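Local coordinates for 3',5'-cyclic-nucleotide phosphodiesterase 1 (Saccharomyces cerevisiae, PDB 4OJV), which belongs to the class-II cyclic-nucleotide phosphodiesterases, a family of the metallo-hydrolase/oxidoreductase clan, and carries a pair of zinc ions, at residues 246-251 with 255-260. Residues are numbered along the deposited sequence; the frame is centred on the assembly and turned at random.
Sequences EQDRRE and SLLEEF
Asp248 reaches from its loop to the first turn of helix 256-267 and sets its carboxylate against the backbone N-H groups there. With CG beside the backbone N and anti to the carbonyl carbon (chi1 -58°), the carboxylate swings toward the helix start. The syn lone pair of OD2 receives the N-H of Leu257 at 2.8 Å (N to OD2), fairly straight at 155°. Leu256 N lies 3.1 Å from the same OD2, but its angle is too poor for a bond. A water fills the next place: it donates to Asp248 OD2 at 2.7 Å and accepts from Glu258 N, so one carboxylate oxygen serves two successive amides, one directly and one through solvent. The negative charge at the helix N-terminus is probably steadied by the helix dipole. The Leu257 side chain lies against the carboxylate and the loop backbone, its CD1 3.5 Å from Glu246 O; it also touches Val211 and Phe227 of neighbouring strands. Ser255, at the N-cap position, makes no capping bond with its side chain; its OG meets a second water. The arrangement is a loop aspartate accepting an N-H of the first helical turn, shortly after zinc ligand Asp244 in this metallo-beta-lactamase-like fold.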
# COMPACT_ATOMS: atom_id res chain seq x y z
N GLU A 246 -7.20 6.47 21.04
CA GLU A 246 -6.64 6.28 22.37
C GLU A 246 -7.62 6.79 23.42
O GLU A 246 -8.53 7.57 23.10
CB GLU A 246 -5.29 7.00 22.50
CG GLU A 246 -5.40 8.51 22.32
CD GLU A 246 -4.10 9.24 22.58
OE1 GLU A 246 -4.13 10.48 22.48
OE2 GLU A 246 -3.08 8.58 22.87
N GLN A 247 -7.45 6.34 24.65
CA GLN A 247 -8.24 6.85 25.78
C GLN A 247 -8.10 8.38 25.90
O GLN A 247 -7.06 8.94 25.59
CB GLN A 247 -7.77 6.16 27.08
CG GLN A 247 -8.40 6.67 28.37
CD GLN A 247 -7.73 6.12 29.62
OE1 GLN A 247 -8.41 5.80 30.60
NE2 GLN A 247 -6.41 6.01 29.60
N ASP A 248 -9.17 9.04 26.34
CA ASP A 248 -9.12 10.47 26.65
C ASP A 248 -8.32 10.75 27.92
O ASP A 248 -8.26 9.92 28.82
CB ASP A 248 -10.53 11.03 26.82
CG ASP A 248 -11.41 10.82 25.60
OD1 ASP A 248 -10.93 11.00 24.47
OD2 ASP A 248 -12.58 10.48 25.80
N ARG A 249 -7.72 11.94 27.99
CA ARG A 249 -7.02 12.39 29.19
C ARG A 249 -7.95 13.25 30.04
O ARG A 249 -8.39 14.32 29.62
CB ARG A 249 -5.74 13.16 28.83
CG ARG A 249 -4.82 12.49 27.83
CD ARG A 249 -4.12 11.27 28.40
NE ARG A 249 -3.34 10.56 27.39
CZ ARG A 249 -2.60 9.48 27.61
NH1 ARG A 249 -2.51 8.96 28.83
NH2 ARG A 249 -1.93 8.92 26.62
N ARG A 250 -8.24 12.75 31.24
CA ARG A 250 -9.16 13.35 32.23
C ARG A 250 -9.40 14.86 32.14
O ARG A 250 -10.52 15.30 31.88
CB ARG A 250 -8.69 12.97 33.65
CG ARG A 250 -9.48 13.60 34.78
CD ARG A 250 -8.59 13.84 35.99
NE ARG A 250 -9.25 14.65 37.02
CZ ARG A 250 -8.64 15.17 38.07
NH1 ARG A 250 -7.33 14.99 38.26
NH2 ARG A 250 -9.33 15.89 38.95
N GLU A 251 -8.35 15.65 32.38
CA GLU A 251 -8.48 17.09 32.52
C GLU A 251 -8.09 17.86 31.25
O GLU A 251 -8.76 18.82 30.87
CB GLU A 251 -7.66 17.59 33.72
CG GLU A 251 -7.89 19.05 34.08
CD GLU A 251 -6.93 19.54 35.15
OE1 GLU A 251 -6.99 19.03 36.29
OE2 GLU A 251 -6.12 20.45 34.86
N SER A 255 -13.90 14.77 26.89
CA SER A 255 -14.18 13.35 27.05
C SER A 255 -14.98 12.85 25.85
O SER A 255 -16.15 12.50 25.95
CB SER A 255 -14.96 13.08 28.35
OG SER A 255 -14.21 13.49 29.49
N LEU A 256 -14.31 12.82 24.70
CA LEU A 256 -14.92 12.42 23.44
C LEU A 256 -15.47 11.00 23.47
O LEU A 256 -16.56 10.76 22.96
CB LEU A 256 -13.94 12.59 22.28
CG LEU A 256 -13.52 14.03 21.94
CD1 LEU A 256 -12.47 14.05 20.84
CD2 LEU A 256 -14.71 14.89 21.54
N LEU A 257 -14.73 10.08 24.08
CA LEU A 257 -15.21 8.70 24.21
C LEU A 257 -16.43 8.58 25.12
O LEU A 257 -17.37 7.87 24.79
CB LEU A 257 -14.09 7.75 24.64
CG LEU A 257 -13.11 7.42 23.51
CD1 LEU A 257 -11.84 6.81 24.06
CD2 LEU A 257 -13.73 6.50 22.46
N GLU A 258 -16.43 9.29 26.25
CA GLU A 258 -17.60 9.31 27.12
C GLU A 258 -18.83 9.83 26.37
O GLU A 258 -19.91 9.25 26.50
CB GLU A 258 -17.33 10.14 28.38
CG GLU A 258 -18.40 10.00 29.46
CD GLU A 258 -17.98 10.65 30.77
OE1 GLU A 258 -17.51 11.81 30.75
OE2 GLU A 258 -18.12 10.00 31.82
N GLU A 259 -18.67 10.90 25.60
CA GLU A 259 -19.74 11.43 24.75
C GLU A 259 -20.24 10.34 23.80
O GLU A 259 -21.45 10.15 23.63
CB GLU A 259 -19.27 12.63 23.94
CG GLU A 259 -18.95 13.88 24.76
CD GLU A 259 -18.45 15.02 23.89
OE1 GLU A 259 -18.82 15.09 22.70
OE2 GLU A 259 -17.68 15.86 24.41
N PHE A 260 -19.31 9.61 23.19
CA PHE A 260 -19.69 8.58 22.24
C PHE A 260 -20.46 7.44 22.91
O PHE A 260 -21.55 7.07 22.43
CB PHE A 260 -18.47 8.03 21.50
CG PHE A 260 -18.85 6.98 20.49
CD1 PHE A 260 -19.43 7.37 19.29
CD2 PHE A 260 -18.70 5.63 20.77
CE1 PHE A 260 -19.83 6.42 18.36
CE2 PHE A 260 -19.10 4.68 19.85
CZ PHE A 260 -19.66 5.07 18.65
O HOH W 1 -13.78 9.45 27.99
O HOH W 2 -13.25 15.96 29.93